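Glucose import ATP-binding protein GlcV (Sulfolobus solfataricus, PDB 1OXX) hydrolyses ATP to power glucose uptake, as the energy-coupling subunit of the GlcSTUV ABC transporter. Local coordinates at residues K11-G16 with K44-R49; T59-F64 with V69-K74; V2-K7 with P159-L164. The protein carries 1 engineered substitution. All coordinates share one frame; numbering follows the deposited sequence. Where two conformers were deposited one is given.

Contact 1: residues K11-G16 with K44-R49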
loop_
_atom_site.group_PDB
_atom_site.type_symbol
_atom_site.label_atom_id
_atom_site.label_comp_id
_atom_site.label_asym_id
_atom_site.label_seq_id
_atom_site.Cartn_x
_atom_site.Cartn_y
_atom_site.Cartn_z
ATOM N N LYS A 11 -9.151 9.782 -15.953
ATOM C CA LYS A 11 -9.803 8.623 -16.537
ATOM C C LYS A 11 -11.253 8.634 -16.063
ATOM O O LYS A 11 -11.521 8.690 -14.862
ATOM C CB LYS A 11 -9.132 7.313 -16.114
ATOM C CG LYS A 11 -9.769 6.089 -16.734
ATOM C CD LYS A 11 -9.673 6.110 -18.239
ATOM C CE LYS A 11 -10.300 4.880 -18.851
ATOM N NZ LYS A 11 -10.179 4.924 -20.326
ATOM N N VAL A 12 -12.173 8.625 -17.023
ATOM C CA VAL A 12 -13.588 8.579 -16.723
ATOM C C VAL A 12 -14.206 7.317 -17.296
ATOM O O VAL A 12 -13.685 6.718 -18.246
ATOM C CB VAL A 12 -14.339 9.809 -17.279
ATOM C CG1 VAL A 12 -13.677 11.087 -16.825
ATOM C CG2 VAL A 12 -14.436 9.746 -18.787
ATOM N N PHE A 13 -15.295 6.898 -16.670
ATOM C CA PHE A 13 -16.111 5.794 -17.145
ATOM C C PHE A 13 -17.559 6.284 -17.194
ATOM O O PHE A 13 -17.860 7.398 -16.753
ATOM C CB PHE A 13 -15.989 4.592 -16.210
ATOM C CG PHE A 13 -14.621 3.968 -16.197
ATOM C CD1 PHE A 13 -13.786 4.125 -15.105
ATOM C CD2 PHE A 13 -14.170 3.235 -17.276
ATOM C CE1 PHE A 13 -12.520 3.550 -15.088
ATOM C CE2 PHE A 13 -12.907 2.662 -17.263
ATOM C CZ PHE A 13 -12.088 2.817 -16.170
ATOM N N LYS A 14 -18.454 5.450 -17.721
ATOM C CA LYS A 14 -19.874 5.770 -17.792
ATOM C C LYS A 14 -20.096 7.134 -18.456
ATOM O O LYS A 14 -20.905 7.953 -18.027
ATOM C CB LYS A 14 -20.500 5.712 -16.398
ATOM C CG LYS A 14 -20.488 4.301 -15.790
ATOM C CD LYS A 14 -20.766 4.336 -14.301
ATOM C CE LYS A 14 -20.946 2.940 -13.734
ATOM N NZ LYS A 14 -22.196 2.323 -14.234
ATOM N N LYS A 15 -19.368 7.351 -19.541
ATOM C CA LYS A 15 -19.467 8.556 -20.372
ATOM C C LYS A 15 -19.191 9.866 -19.633
ATOM O O LYS A 15 -19.634 10.937 -20.057
ATOM C CB LYS A 15 -20.820 8.606 -21.089
ATOM C CG LYS A 15 -21.090 7.374 -21.948
ATOM C CD LYS A 15 -22.326 7.531 -22.814
ATOM C CE LYS A 15 -22.051 8.462 -23.993
ATOM N NZ LYS A 15 -23.082 8.367 -25.065
ATOM N N GLY A 16 -18.435 9.776 -18.539
ATOM C CA GLY A 16 -18.057 10.939 -17.760
ATOM C C GLY A 16 -18.636 10.953 -16.365
ATOM O O GLY A 16 -18.201 11.704 -15.501
ATOM N N LYS A 44 -7.078 2.433 -8.177
ATOM C CA LYS A 44 -5.664 2.099 -8.177
ATOM C C LYS A 44 -5.350 1.166 -9.338
ATOM O O LYS A 44 -4.315 1.311 -9.975
ATOM C CB LYS A 44 -5.268 1.426 -6.867
ATOM C CG LYS A 44 -5.297 2.335 -5.659
ATOM C CD LYS A 44 -4.904 1.568 -4.385
ATOM C CE LYS A 44 -6.001 0.590 -3.958
ATOM N NZ LYS A 44 -5.869 0.163 -2.530
ATOM N N THR A 45 -6.216 0.191 -9.592
ATOM C CA THR A 45 -6.000 -0.733 -10.691
ATOM C C THR A 45 -6.141 0.007 -12.013
ATOM O O THR A 45 -5.416 -0.296 -12.967
ATOM C CB THR A 45 -6.983 -1.919 -10.594
ATOM O OG1 THR A 45 -6.552 -2.786 -9.539
ATOM C CG2 THR A 45 -6.968 -2.769 -11.856
ATOM N N THR A 46 -7.058 0.972 -12.072
ATOM C CA THR A 46 -7.182 1.782 -13.280
ATOM C C THR A 46 -5.854 2.487 -13.551
ATOM O O THR A 46 -5.347 2.478 -14.670
ATOM C CB THR A 46 -8.310 2.780 -13.137
ATOM O OG1 THR A 46 -9.556 2.066 -13.101
ATOM C CG2 THR A 46 -8.411 3.697 -14.374
ATOM N N PHE A 47 -5.285 3.102 -12.527
ATOM C CA PHE A 47 -3.982 3.742 -12.673
ATOM C C PHE A 47 -2.950 2.739 -13.171
ATOM O O PHE A 47 -2.206 3.001 -14.109
ATOM C CB PHE A 47 -3.518 4.327 -11.336
ATOM C CG PHE A 47 -2.190 5.031 -11.400
ATOM C CD1 PHE A 47 -2.087 6.301 -11.938
ATOM C CD2 PHE A 47 -1.045 4.429 -10.918
ATOM C CE1 PHE A 47 -0.857 6.955 -11.996
ATOM C CE2 PHE A 47 0.176 5.084 -10.971
ATOM C CZ PHE A 47 0.268 6.343 -11.513
ATOM N N MET A 48 -2.927 1.566 -12.562
ATOM C CA MET A 48 -1.940 0.588 -12.947
ATOM C C MET A 48 -2.114 0.134 -14.392
ATOM O O MET A 48 -1.139 -0.096 -15.122
ATOM C CB MET A 48 -2.016 -0.613 -12.007
ATOM C CG MET A 48 -0.932 -1.645 -12.322
ATOM S SD MET A 48 0.034 -2.281 -10.949
ATOM C CE MET A 48 1.265 -1.024 -10.834
ATOM N N ARG A 49 -3.369 -0.033 -14.800
ATOM C CA ARG A 49 -3.665 -0.459 -16.157
ATOM C C ARG A 49 -3.216 0.604 -17.163
ATOM O O ARG A 49 -2.783 0.275 -18.265
ATOM C CB ARG A 49 -5.160 -0.761 -16.310
ATOM C CG ARG A 49 -5.558 -2.085 -15.697
ATOM C CD ARG A 49 -7.044 -2.360 -15.699
ATOM N NE ARG A 49 -7.596 -2.623 -17.021
ATOM C CZ ARG A 49 -7.512 -3.791 -17.638
ATOM N NH1 ARG A 49 -6.906 -4.807 -17.055
ATOM N NH2 ARG A 49 -8.057 -3.947 -18.838
#
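T46 meets K11 and F13 where the Walker A helix 41-52 of the ABC-ATPase packs on the end of strand 4-13. K44, T45 and T46 belong to the inferred ATP site. F13 matches the position of the A-loop aromatic, which stacks on adenine in related ABC ATPases, so it probably borders the nucleotide pocket here too.

The apolar part is small. The methyl CG2 of T46 lies 3.6 Å from CG of K11. It also touches CB of K11, at 4.1 Å. The two side chains cross at about a right angle. K11 puts its CG anti to the backbone N (chi1 -179°) and then bends at chi2. Its aliphatic root therefore meets T46, while its amine turns away from T46, to D55 and V56. The bond to D55 is a salt bridge, and V56 accepts a hydrogen bond through its carbonyl.

F13 and T46 point at each other from opposite directions. F13 brings the CE1-CZ edge of its ring to T46. The hydroxyl OG1 of T46 lies near the ring plane, 3.9 Å from CE1 of F13. CG2 of T46 is 4.2 Å from CZ of F13, and the two branches straddle the ring plane. F13 also rests on A20 of the neighbouring strand.

No hydrogen bond crosses between the segments. The contact is therefore held by packing alone, with 98 Å² buried over both sides. The T46 hydroxyl is instead tied back to the P-loop side of its helix: OG1, at the ring edge of F13, is hydrogen-bonded to the carbonyl O of A42, one helical turn earlier.

Contact 2: residues T59-F64 with V69-K74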
loop_
_atom_site.group_PDB
_atom_site.type_symbol
_atom_site.label_atom_id
_atom_site.label_comp_id
_atom_site.label_asym_id
_atom_site.label_seq_id
_atom_site.Cartn_x
_atom_site.Cartn_y
_atom_site.Cartn_z
ATOM N N THR A 59 -8.003 11.954 -20.583
ATOM C CA THR A 59 -7.291 13.175 -20.892
ATOM C C THR A 59 -5.950 13.112 -20.191
ATOM O O THR A 59 -5.779 12.379 -19.201
ATOM C CB THR A 59 -8.078 14.417 -20.483
ATOM O OG1 THR A 59 -8.423 14.332 -19.104
ATOM C CG2 THR A 59 -9.398 14.462 -21.211
ATOM N N GLY A 60 -4.983 13.846 -20.727
ATOM C CA GLY A 60 -3.636 13.839 -20.187
ATOM C C GLY A 60 -2.687 12.930 -20.953
ATOM O O GLY A 60 -3.076 12.221 -21.884
ATOM N N GLU A 61 -1.440 12.907 -20.505
ATOM C CA GLU A 61 -0.376 12.220 -21.218
ATOM C C GLU A 61 0.507 11.375 -20.304
ATOM O O GLU A 61 0.693 11.704 -19.136
ATOM C CB GLU A 61 0.488 13.264 -21.925
ATOM C CG GLU A 61 -0.301 14.156 -22.887
ATOM C CD GLU A 61 -0.956 15.357 -22.216
ATOM O OE1 GLU A 61 -0.318 15.991 -21.346
ATOM O OE2 GLU A 61 -2.109 15.681 -22.572
ATOM N N LEU A 62 1.077 10.319 -20.870
ATOM C CA LEU A 62 1.966 9.427 -20.143
ATOM C C LEU A 62 3.227 9.210 -20.959
ATOM O O LEU A 62 3.133 8.877 -22.133
ATOM C CB LEU A 62 1.259 8.098 -19.908
ATOM C CG LEU A 62 2.047 7.004 -19.178
ATOM C CD1 LEU A 62 2.353 7.432 -17.763
ATOM C CD2 LEU A 62 1.288 5.686 -19.183
ATOM N N TYR A 63 4.386 9.425 -20.343
ATOM C CA TYR A 63 5.676 9.273 -21.007
ATOM C C TYR A 63 6.535 8.239 -20.293
ATOM O O TYR A 63 6.559 8.199 -19.066
ATOM C CB TYR A 63 6.451 10.600 -21.001
ATOM C CG TYR A 63 5.755 11.726 -21.708
ATOM C CD1 TYR A 63 4.771 12.462 -21.070
ATOM C CD2 TYR A 63 6.075 12.057 -23.017
ATOM C CE1 TYR A 63 4.136 13.493 -21.710
ATOM C CE2 TYR A 63 5.435 13.093 -23.661
ATOM C CZ TYR A 63 4.464 13.796 -22.996
ATOM O OH TYR A 63 3.804 14.844 -23.613
ATOM N N PHE A 64 7.268 7.447 -21.067
ATOM C CA PHE A 64 8.288 6.537 -20.548
ATOM C C PHE A 64 9.572 7.130 -21.090
ATOM O O PHE A 64 9.759 7.184 -22.301
ATOM C CB PHE A 64 8.085 5.103 -21.068
ATOM C CG PHE A 64 7.074 4.291 -20.294
ATOM C CD1 PHE A 64 5.932 4.851 -19.756
ATOM C CD2 PHE A 64 7.271 2.927 -20.129
ATOM C CE1 PHE A 64 5.001 4.048 -19.063
ATOM C CE2 PHE A 64 6.361 2.153 -19.417
ATOM C CZ PHE A 64 5.222 2.719 -18.900
ATOM N N VAL A 69 3.669 7.465 -24.612
ATOM C CA VAL A 69 3.089 6.135 -24.771
ATOM C C VAL A 69 1.552 6.122 -24.802
ATOM O O VAL A 69 0.948 5.150 -25.247
ATOM C CB VAL A 69 3.621 5.150 -23.698
ATOM C CG1 VAL A 69 5.127 5.014 -23.789
ATOM C CG2 VAL A 69 3.219 5.610 -22.307
ATOM N N ALA A 70 0.921 7.177 -24.294
ATOM C CA ALA A 70 -0.533 7.296 -24.340
ATOM C C ALA A 70 -0.916 8.751 -24.154
ATOM O O ALA A 70 -0.231 9.493 -23.458
ATOM C CB ALA A 70 -1.179 6.424 -23.281
ATOM N N SER A 71 -2.019 9.164 -24.769
ATOM C CA SER A 71 -2.395 10.566 -24.739
ATOM C C SER A 71 -3.845 10.764 -25.121
ATOM O O SER A 71 -4.283 10.333 -26.196
ATOM C CB SER A 71 -1.528 11.355 -25.733
ATOM O OG SER A 71 -1.936 12.709 -25.826
ATOM N N ASN A 72 -4.592 11.391 -24.226
ATOM C CA ASN A 72 -5.943 11.808 -24.528
ATOM C C ASN A 72 -6.800 10.800 -25.313
ATOM O O ASN A 72 -7.318 11.086 -26.401
ATOM C CB ASN A 72 -5.854 13.173 -25.216
ATOM C CG ASN A 72 -5.208 14.220 -24.308
ATOM O OD1 ASN A 72 -5.836 14.715 -23.385
ATOM N ND2 ASN A 72 -3.936 14.518 -24.541
ATOM N N GLY A 73 -6.954 9.614 -24.735
ATOM C CA GLY A 73 -7.808 8.585 -25.297
ATOM C C GLY A 73 -7.160 7.675 -26.325
ATOM O O GLY A 73 -7.796 6.733 -26.818
ATOM N N LYS A 74 -5.895 7.944 -26.645
ATOM C CA LYS A 74 -5.164 7.163 -27.643
ATOM C C LYS A 74 -3.999 6.370 -27.070
ATOM O O LYS A 74 -3.159 6.921 -26.352
ATOM C CB LYS A 74 -4.638 8.080 -28.717
#
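The hairpin of strands 61-64 and 67-71 belongs to the antiparallel sheet of the ABC domain. The short strand segments approach to 4.8 Å and run antiparallel, at 166°. A classic bulge places V69 and A70 both opposite L62. L62 N donates to A70 O at 3.0 Å, but L62 O receives N of V69, not of A70. E61 and S71 form the next pair, which is non-hydrogen-bonded. CA of S71 makes a CA-H...O contact with G60 O, and CA of E61 one with A70 O.

V69 fills the apolar side of the bulge. Its CG2 sits between its own backbone N and carbonyl carbon, and packs 3.6 Å from CG of L62. It also lies 3.8 Å from CD1 of F64, obliquely to the ring. F64 has a cation-pi partner in R82, and L62 continues onto I50 and I51 of the Walker A helix.

N72 closes the other end. With G73 it occupies the middle of a type I' turn from S71 to K74. N72 N donates to O of G60 at 2.9 Å. In return N72 OD1 accepts N of G60, but from above the carbonyl plane, 60° out of it. ND2 reaches the anti lone pair of E61 OE2 at 2.9 Å, with the carboxylate of E61 and the amide of N72 turned 41° apart. It also donates to OG of S71 at 3.0 Å.

The amide of N72 thus uses its oxygen and both N-H groups. These bonds should set its orientation and hold the type I' turn against G60 and E61.

Contact 3: residues V2-K7 with P159-L164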
loop_
_atom_site.group_PDB
_atom_site.type_symbol
_atom_site.label_atom_id
_atom_site.label_comp_id
_atom_site.label_asym_id
_atom_site.label_seq_id
_atom_site.Cartn_x
_atom_site.Cartn_y
_atom_site.Cartn_z
ATOM N N VAL A 2 13.710 3.124 -16.144
ATOM C CA VAL A 2 12.895 4.041 -16.927
ATOM C C VAL A 2 12.225 5.094 -16.060
ATOM O O VAL A 2 11.787 4.810 -14.960
ATOM C CB VAL A 2 11.821 3.256 -17.680
ATOM C CG1 VAL A 2 10.926 2.503 -16.687
ATOM C CG2 VAL A 2 11.013 4.142 -18.605
ATOM N N ARG A 3 12.168 6.320 -16.561
ATOM C CA ARG A 3 11.474 7.406 -15.891
ATOM C C ARG A 3 10.030 7.418 -16.360
ATOM O O ARG A 3 9.772 7.294 -17.547
ATOM C CB ARG A 3 12.071 8.743 -16.318
ATOM C CG ARG A 3 13.336 9.190 -15.662
ATOM C CD ARG A 3 13.575 10.700 -15.860
ATOM N NE ARG A 3 13.076 11.509 -14.746
ATOM C CZ ARG A 3 12.256 12.554 -14.853
ATOM N NH1 ARG A 3 11.789 12.940 -16.036
ATOM N NH2 ARG A 3 11.891 13.220 -13.766
ATOM N N ILE A 4 9.080 7.612 -15.454
ATOM C CA ILE A 4 7.684 7.674 -15.836
ATOM C C ILE A 4 7.122 9.045 -15.508
ATOM O O ILE A 4 7.132 9.466 -14.331
ATOM C CB ILE A 4 6.866 6.606 -15.115
ATOM C CG1 ILE A 4 7.508 5.219 -15.275
ATOM C CG2 ILE A 4 5.427 6.600 -15.636
ATOM C CD1 ILE A 4 7.621 4.733 -16.697
ATOM N N ILE A 5 6.622 9.742 -16.519
ATOM C CA ILE A 5 5.987 11.039 -16.331
ATOM C C ILE A 5 4.504 10.861 -16.562
ATOM O O ILE A 5 4.085 10.518 -17.664
ATOM C CB ILE A 5 6.504 12.136 -17.294
ATOM C CG1 ILE A 5 7.961 12.471 -17.002
ATOM C CG2 ILE A 5 5.640 13.384 -17.168
ATOM C CD1 ILE A 5 8.499 13.585 -17.888
ATOM N N VAL A 6 3.728 11.087 -15.503
ATOM C CA VAL A 6 2.279 11.050 -15.519
ATOM C C VAL A 6 1.852 12.516 -15.521
ATOM O O VAL A 6 2.059 13.192 -14.525
ATOM C CB VAL A 6 1.750 10.326 -14.276
ATOM C CG1 VAL A 6 0.227 10.264 -14.281
ATOM C CG2 VAL A 6 2.325 8.927 -14.193
ATOM N N LYS A 7 1.306 12.997 -16.631
ATOM C CA LYS A 7 0.972 14.418 -16.801
ATOM C C LYS A 7 -0.527 14.673 -16.951
ATOM O O LYS A 7 -1.142 14.285 -17.952
ATOM C CB LYS A 7 1.708 14.969 -18.023
ATOM C CG LYS A 7 1.615 16.477 -18.151
ATOM C CD LYS A 7 2.465 17.154 -17.109
ATOM C CE LYS A 7 2.223 18.666 -17.085
ATOM N NZ LYS A 7 3.187 19.370 -16.184
ATOM N N PRO A 159 12.553 -6.672 -18.367
ATOM C CA PRO A 159 11.859 -5.393 -18.342
ATOM C C PRO A 159 12.648 -4.276 -17.683
ATOM O O PRO A 159 13.632 -4.513 -16.984
ATOM C CB PRO A 159 10.649 -5.688 -17.467
ATOM C CG PRO A 159 10.994 -6.833 -16.647
ATOM C CD PRO A 159 12.107 -7.578 -17.306
ATOM N N SER A 160 12.194 -3.055 -17.919
ATOM C CA SER A 160 12.727 -1.860 -17.282
ATOM C C SER A 160 11.842 -1.407 -16.129
ATOM O O SER A 160 12.289 -0.660 -15.283
ATOM C CB SER A 160 12.799 -0.722 -18.296
ATOM O OG SER A 160 13.774 -0.981 -19.300
ATOM N N LEU A 161 10.606 -1.894 -16.107
ATOM C CA LEU A 161 9.591 -1.505 -15.142
ATOM C C LEU A 161 8.850 -2.747 -14.675
ATOM O O LEU A 161 8.398 -3.553 -15.484
ATOM C CB LEU A 161 8.611 -0.548 -15.809
ATOM C CG LEU A 161 7.367 -0.130 -15.031
ATOM C CD1 LEU A 161 7.755 0.600 -13.732
ATOM C CD2 LEU A 161 6.460 0.741 -15.911
ATOM N N LEU A 162 8.756 -2.908 -13.366
ATOM C CA LEU A 162 8.013 -4.007 -12.779
ATOM C C LEU A 162 6.778 -3.412 -12.107
ATOM O O LEU A 162 6.903 -2.544 -11.260
ATOM C CB LEU A 162 8.863 -4.734 -11.749
ATOM C CG LEU A 162 8.222 -5.957 -11.082
ATOM C CD1 LEU A 162 7.838 -7.015 -12.118
ATOM C CD2 LEU A 162 9.184 -6.538 -10.032
ATOM N N LEU A 163 5.610 -3.895 -12.501
ATOM C CA LEU A 163 4.324 -3.403 -12.008
ATOM C C LEU A 163 3.668 -4.492 -11.164
ATOM O O LEU A 163 3.470 -5.600 -11.640
ATOM C CB LEU A 163 3.400 -3.077 -13.168
ATOM C CG LEU A 163 3.892 -2.067 -14.188
ATOM C CD1 LEU A 163 2.885 -1.826 -15.336
ATOM C CD2 LEU A 163 4.177 -0.744 -13.487
ATOM N N LEU A 164 3.305 -4.148 -9.937
ATOM C CA LEU A 164 2.711 -5.080 -8.985
ATOM C C LEU A 164 1.372 -4.525 -8.515
ATOM O O LEU A 164 1.291 -3.410 -8.021
ATOM C CB LEU A 164 3.623 -5.259 -7.782
ATOM C CG LEU A 164 5.069 -5.681 -8.045
ATOM C CD1 LEU A 164 5.877 -5.625 -6.747
ATOM C CD2 LEU A 164 5.155 -7.059 -8.684
#
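No aromatic ring joins V2 to S160 and L161; the flat group here is the peptide between S160 and L161. The CG1 methyl of V2 stands over one face of it, above the oxygen, 3.7 Å from S160 O. No atom of V2-K7 comes to the other face.

V2 CG1 points there because it sits between the backbone N and the carbonyl carbon of its own residue (chi1 60°). The same methyl packs on CB of L161 at 3.9 Å and on CB of S160 at 4.1 Å. The side chains of V2 and L161 slant across each other.

The contact joins two parts of the ABC-ATPase domain. V2 leads into strand 4-13 of the antiparallel sheet. S160 leads into strand 161-165 of the mixed core sheet, the Walker B strand, which runs on to D165 and the inferred ATP-binding E166. V2 O is bonded by OG1 of T193, the first residue of the neighbouring core strand 193-198.

Further in, I4 CD1 comes to 4.2 Å from CD2 of L161, a doubtful contact because I4 is disordered over two conformers. L161 also packs on F64 and on I84 of strand 84-88.

In the fold
The chain starts in contact 3, where V2-K7 is met by P159-L164 after 151 intervening residues. Strand 4-13 runs on into contact 1, which closes when helix 41-52 packs back on its far end. Contact 2 follows as a tight hairpin. Contacts 1 and 2 are in series, and both nest inside the long loop closed by contact 3. Strand 61-64 pairs with strand 4-13, through E61 with K7 and Y63 with I5, so contact 2 and the first segment of contact 3 share a sheet. F47 of the helix packs on V6. Together the contacts tie the antiparallel sheet to the Walker A helix and the core sheet.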